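Local coordinates for geranyl diphosphate synthase small subunit (Antirrhinum majus, PDB 3QKC), which probably partners a catalytic large subunit in making geranyl diphosphate, the C10 precursor of monoterpenes, and is unlikely to be an efficient prenyltransferase alone, at residues A[12-17]-A[49-54]; A[142-147]-A[184-189]. One frame throughout, in Å; residues are numbered along the deposited sequence.

Contact 1 (A[12-17]-A[49-54])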
loop_
_atom_site.group_PDB
_atom_site.type_symbol
_atom_site.label_atom_id
_atom_site.label_comp_id
_atom_site.label_asym_id
_atom_site.label_seq_id
_atom_site.Cartn_x
_atom_site.Cartn_y
_atom_site.Cartn_z
ATOM N N THR A 12 7.003 -26.188 7.168
ATOM C CA THR A 12 6.816 -26.407 5.732
ATOM C C THR A 12 6.048 -25.243 5.078
ATOM O O THR A 12 6.461 -24.720 4.037
ATOM C CB THR A 12 6.129 -27.749 5.447
ATOM O OG1 THR A 12 6.806 -28.783 6.169
ATOM C CG2 THR A 12 6.176 -28.085 3.951
ATOM N N ILE A 13 4.955 -24.828 5.714
ATOM C CA ILE A 13 4.230 -23.639 5.298
ATOM C C ILE A 13 5.158 -22.447 5.180
ATOM O O ILE A 13 5.192 -21.768 4.153
ATOM C CB ILE A 13 3.066 -23.333 6.247
ATOM C CG1 ILE A 13 2.019 -24.447 6.125
ATOM C CG2 ILE A 13 2.469 -21.965 5.912
ATOM C CD1 ILE A 13 0.788 -24.307 7.004
ATOM N N GLU A 14 5.945 -22.219 6.226
ATOM C CA GLU A 14 6.864 -21.099 6.247
ATOM C C GLU A 14 7.981 -21.202 5.228
ATOM O O GLU A 14 8.428 -20.178 4.707
ATOM C CB GLU A 14 7.397 -20.863 7.652
ATOM C CG GLU A 14 6.369 -20.115 8.472
ATOM C CD GLU A 14 6.753 -19.946 9.925
ATOM O OE1 GLU A 14 7.868 -20.365 10.332
ATOM O OE2 GLU A 14 5.915 -19.369 10.653
ATOM N N SER A 15 8.397 -22.425 4.922
ATOM C CA SER A 15 9.358 -22.669 3.852
ATOM C C SER A 15 8.746 -22.372 2.481
ATOM O O SER A 15 9.395 -21.766 1.630
ATOM C CB SER A 15 9.899 -24.107 3.930
ATOM O OG SER A 15 10.655 -24.452 2.770
ATOM N N ASP A 16 7.490 -22.778 2.276
ATOM C CA ASP A 16 6.799 -22.517 1.013
ATOM C C ASP A 16 6.591 -21.016 0.795
ATOM O O ASP A 16 6.759 -20.507 -0.317
ATOM C CB ASP A 16 5.453 -23.243 0.952
ATOM C CG ASP A 16 5.594 -24.742 0.783
ATOM O OD1 ASP A 16 6.527 -25.199 0.093
ATOM O OD2 ASP A 16 4.755 -25.478 1.328
ATOM N N ILE A 17 6.232 -20.309 1.860
ATOM C CA ILE A 17 6.085 -18.857 1.784
ATOM C C ILE A 17 7.406 -18.178 1.408
ATOM O O ILE A 17 7.446 -17.359 0.479
ATOM C CB ILE A 17 5.495 -18.274 3.083
ATOM C CG1 ILE A 17 4.028 -18.707 3.235
ATOM C CG2 ILE A 17 5.605 -16.777 3.082
ATOM C CD1 ILE A 17 3.441 -18.483 4.641
ATOM N N ALA A 49 0.978 -15.080 11.689
ATOM C CA ALA A 49 -0.149 -14.613 10.853
ATOM C C ALA A 49 -0.053 -15.092 9.412
ATOM O O ALA A 49 -1.062 -15.403 8.807
ATOM C CB ALA A 49 -0.283 -13.067 10.898
ATOM N N SER A 50 1.164 -15.163 8.879
ATOM C CA SER A 50 1.410 -15.716 7.540
ATOM C C SER A 50 1.082 -17.197 7.413
ATOM O O SER A 50 0.470 -17.618 6.425
ATOM C CB SER A 50 2.858 -15.478 7.108
ATOM O OG SER A 50 3.150 -14.113 7.152
ATOM N N ALA A 51 1.500 -18.001 8.383
ATOM C CA ALA A 51 1.144 -19.428 8.340
ATOM C C ALA A 51 -0.350 -19.641 8.567
ATOM O O ALA A 51 -0.937 -20.547 7.981
ATOM C CB ALA A 51 1.953 -20.233 9.340
ATOM N N LEU A 52 -0.973 -18.824 9.423
ATOM C CA LEU A 52 -2.419 -18.960 9.646
ATOM C C LEU A 52 -3.203 -18.770 8.334
ATOM O O LEU A 52 -4.182 -19.474 8.076
ATOM C CB LEU A 52 -2.912 -17.991 10.719
ATOM C CG LEU A 52 -4.396 -17.979 11.091
ATOM C CD1 LEU A 52 -4.884 -19.386 11.481
ATOM C CD2 LEU A 52 -4.694 -16.966 12.203
ATOM N N CYS A 53 -2.762 -17.820 7.513
ATOM C CA CYS A 53 -3.369 -17.611 6.206
ATOM C C CYS A 53 -3.443 -18.885 5.394
ATOM O O CYS A 53 -4.513 -19.247 4.916
ATOM C CB CYS A 53 -2.615 -16.554 5.415
ATOM S SG CYS A 53 -3.457 -16.203 3.848
ATOM N N VAL A 54 -2.316 -19.577 5.254
ATOM C CA VAL A 54 -2.295 -20.831 4.504
ATOM C C VAL A 54 -3.165 -21.912 5.164
ATOM O O VAL A 54 -3.952 -22.602 4.478
ATOM C CB VAL A 54 -0.867 -21.344 4.264
ATOM C CG1 VAL A 54 -0.888 -22.708 3.566
ATOM C CG2 VAL A 54 -0.068 -20.338 3.414
HETATM O O HOH W 1 4.299 -17.790 9.607
#

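Contact 2 (A[142-147]-A[184-189])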
loop_
_atom_site.group_PDB
_atom_site.type_symbol
_atom_site.label_atom_id
_atom_site.label_comp_id
_atom_site.label_asym_id
_atom_site.label_seq_id
_atom_site.Cartn_x
_atom_site.Cartn_y
_atom_site.Cartn_z
ATOM N N ILE A 142 -8.959 -6.114 -0.110
ATOM C CA ILE A 142 -9.672 -5.330 0.884
ATOM C C ILE A 142 -9.200 -5.687 2.288
ATOM O O ILE A 142 -8.907 -4.782 3.090
ATOM C CB ILE A 142 -11.193 -5.500 0.760
ATOM C CG1 ILE A 142 -11.681 -4.810 -0.510
ATOM C CG2 ILE A 142 -11.880 -4.904 1.964
ATOM C CD1 ILE A 142 -12.913 -5.458 -1.138
ATOM N N GLU A 143 -9.083 -6.991 2.561
ATOM C CA GLU A 143 -8.608 -7.473 3.865
ATOM C C GLU A 143 -7.206 -6.987 4.208
ATOM O O GLU A 143 -6.954 -6.568 5.333
ATOM C CB GLU A 143 -8.614 -9.004 3.934
ATOM C CG GLU A 143 -9.968 -9.617 4.209
ATOM C CD GLU A 143 -10.603 -9.111 5.482
ATOM O OE1 GLU A 143 -9.970 -9.142 6.550
ATOM O OE2 GLU A 143 -11.763 -8.697 5.414
ATOM N N LEU A 144 -6.293 -7.101 3.247
ATOM C CA LEU A 144 -4.908 -6.688 3.440
ATOM C C LEU A 144 -4.758 -5.170 3.571
ATOM O O LEU A 144 -3.921 -4.716 4.319
ATOM C CB LEU A 144 -4.020 -7.218 2.302
ATOM C CG LEU A 144 -3.855 -8.736 2.289
ATOM C CD1 LEU A 144 -4.001 -9.317 0.868
ATOM C CD2 LEU A 144 -2.546 -9.143 2.929
ATOM N N THR A 145 -5.550 -4.395 2.831
ATOM C CA THR A 145 -5.517 -2.936 2.964
ATOM C C THR A 145 -6.016 -2.506 4.341
ATOM O O THR A 145 -5.566 -1.491 4.897
ATOM C CB THR A 145 -6.347 -2.218 1.880
ATOM O OG1 THR A 145 -7.714 -2.634 1.963
ATOM C CG2 THR A 145 -5.795 -2.484 0.476
ATOM N N ARG A 146 -6.927 -3.303 4.889
ATOM C CA ARG A 146 -7.541 -3.040 6.185
ATOM C C ARG A 146 -6.530 -3.256 7.318
ATOM O O ARG A 146 -6.541 -2.544 8.317
ATOM C CB ARG A 146 -8.760 -3.957 6.363
ATOM C CG ARG A 146 -9.689 -3.586 7.510
ATOM C CD ARG A 146 -10.911 -4.531 7.644
ATOM N NE ARG A 146 -10.602 -5.883 8.145
ATOM C CZ ARG A 146 -10.241 -6.179 9.399
ATOM N NH1 ARG A 146 -10.096 -5.214 10.304
ATOM N NH2 ARG A 146 -10.002 -7.446 9.750
ATOM N N VAL A 147 -5.645 -4.229 7.148
ATOM C CA VAL A 147 -4.676 -4.565 8.185
ATOM C C VAL A 147 -3.554 -3.526 8.316
ATOM O O VAL A 147 -3.061 -3.249 9.410
ATOM C CB VAL A 147 -4.093 -5.991 7.991
ATOM C CG1 VAL A 147 -3.082 -6.038 6.853
ATOM C CG2 VAL A 147 -3.458 -6.469 9.278
ATOM N N HIS A 184 -3.293 -11.241 12.219
ATOM C CA HIS A 184 -3.788 -12.624 12.186
ATOM C C HIS A 184 -5.231 -12.724 11.624
ATOM O O HIS A 184 -5.544 -13.626 10.833
ATOM C CB HIS A 184 -3.694 -13.254 13.573
ATOM C CG HIS A 184 -2.298 -13.618 13.985
ATOM N ND1 HIS A 184 -1.329 -12.678 14.266
ATOM C CD2 HIS A 184 -1.717 -14.830 14.182
ATOM C CE1 HIS A 184 -0.212 -13.297 14.613
ATOM N NE2 HIS A 184 -0.425 -14.600 14.580
ATOM N N ALA A 185 -6.087 -11.788 12.040
ATOM C CA ALA A 185 -7.464 -11.723 11.564
ATOM C C ALA A 185 -7.504 -11.679 10.030
ATOM O O ALA A 185 -8.203 -12.466 9.394
ATOM C CB ALA A 185 -8.175 -10.507 12.170
ATOM N N CYS A 186 -6.705 -10.785 9.456
ATOM C CA CYS A 186 -6.561 -10.637 8.017
ATOM C C CYS A 186 -6.024 -11.899 7.353
ATOM O O CYS A 186 -6.552 -12.359 6.323
ATOM C CB CYS A 186 -5.641 -9.460 7.721
ATOM S SG CYS A 186 -5.117 -9.360 5.999
ATOM N N GLY A 187 -4.954 -12.441 7.914
ATOM C CA GLY A 187 -4.427 -13.710 7.436
ATOM C C GLY A 187 -5.501 -14.784 7.369
ATOM O O GLY A 187 -5.676 -15.435 6.341
ATOM N N ALA A 188 -6.222 -14.963 8.475
ATOM C CA ALA A 188 -7.233 -16.009 8.564
ATOM C C ALA A 188 -8.364 -15.729 7.584
ATOM O O ALA A 188 -8.811 -16.631 6.873
ATOM C CB ALA A 188 -7.752 -16.102 9.966
ATOM N N ALA A 189 -8.804 -14.474 7.518
ATOM C CA ALA A 189 -9.910 -14.104 6.633
ATOM C C ALA A 189 -9.552 -14.282 5.155
ATOM O O ALA A 189 -10.392 -14.744 4.374
ATOM C CB ALA A 189 -10.390 -12.690 6.918
#

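Contact 1 (A[12-17]-A[49-54])
Ile13 meets Ala51 and Val54 where residues 12-17 of helix 5-24 cross residues 49-54 of helix 48-59, the two short axes 97° apart in direction and 9.4 Å at closest approach. From Ile13 outward, CB stands back from the other helix, 4.5 Å from Ala51 CB. At CB the side chain forks. CG2, anti to the backbone N, takes the inner position: it presses on Ala51 CA at 3.8 Å and meets CB of Val54 at the same distance. The other branch, CG1, lies beside the backbone N, and the extended chi2 of 180° carries its tip CD1 to CG1 of Val54, 4.1 Å away. The side chains of Ile13 and Val54 pass alongside each other, pointing opposite ways.

One turn on, Ile17 sends CD1 against the backbone of Ser50, 3.6 Å from its O, and also touches Ser50 CB. Above this apolar patch, Glu14 OE2 accepts a bond from a water at 2.5 Å, and that water receives a weak one from Ala51 N. OE2 also takes a salt bridge from Arg10, and OE1 one from Arg46. Helix 68-85 packs on Ile17, Ser50 and Val54 through Ala71, Val74 and His75. Such a helix laid across the helical bundle fits the all-alpha isoprenoid synthase fold expected of this family.

Contact 2 (A[142-147]-A[184-189])
Two antiparallel helix segments put the CA atoms of Glu143 and Cys186 5.6 Å apart: residues 142-147 and 184-189, on helices 134-148 and 169-195, have short axes at 175° and 9.1 Å from each other. Such a close helix pair is consistent with the bundle of an all-alpha isoprenoid synthase.

Cys186 is the centre of it. Its SG, anti to the backbone N (chi1 169°), reaches across to the facing helix and lies 3.4 Å from Glu143 O. Leu144 borders the sulfur with CG and CD2, while Val147 packs CB against Cys186 CB at 3.8 Å and brings CG1 to the SG.

Toward the other end, Glu143 folds back at chi2 and lays its carboxylate over Ala189, OE1 being 3.6 Å from Ala189 CB. OE2 makes a salt bridge with Arg206 of helix 199-219, and OE1 also has a long one, 3.6 Å, from Arg146 NH2. Two arginines near a buried carboxylate would probably favour its ionised form. An alanine in place of Glu143 would probably leave Arg206 without its carboxylate mate and open a gap over the methyl of Ala189.

Ala124 of the second subunit packs on Ile142. The guanidinium of Arg146 meets OE1 in its own plane, and its edge also faces Ala185, whose CB lies 4.3 Å from NH2.

How the contacts relate
Contact 1 comes first along the chain and is complete before contact 2 begins; their centres lie about 15 Å apart in one all-helical fold. They share no helix, yet they touch: helix 48-59 of contact 1 lies directly against helix 169-195 of contact 2. Leu52 packs on His184 and Ala188, Cys53 meets the backbone of Gly187, and Ala49 sits by the His184 ring. Helix 68-85 also borders both contacts. Through these neighbours the N-terminal helix 5-24 is joined to the antiparallel pair of contact 2, which carries on outward to the second subunit.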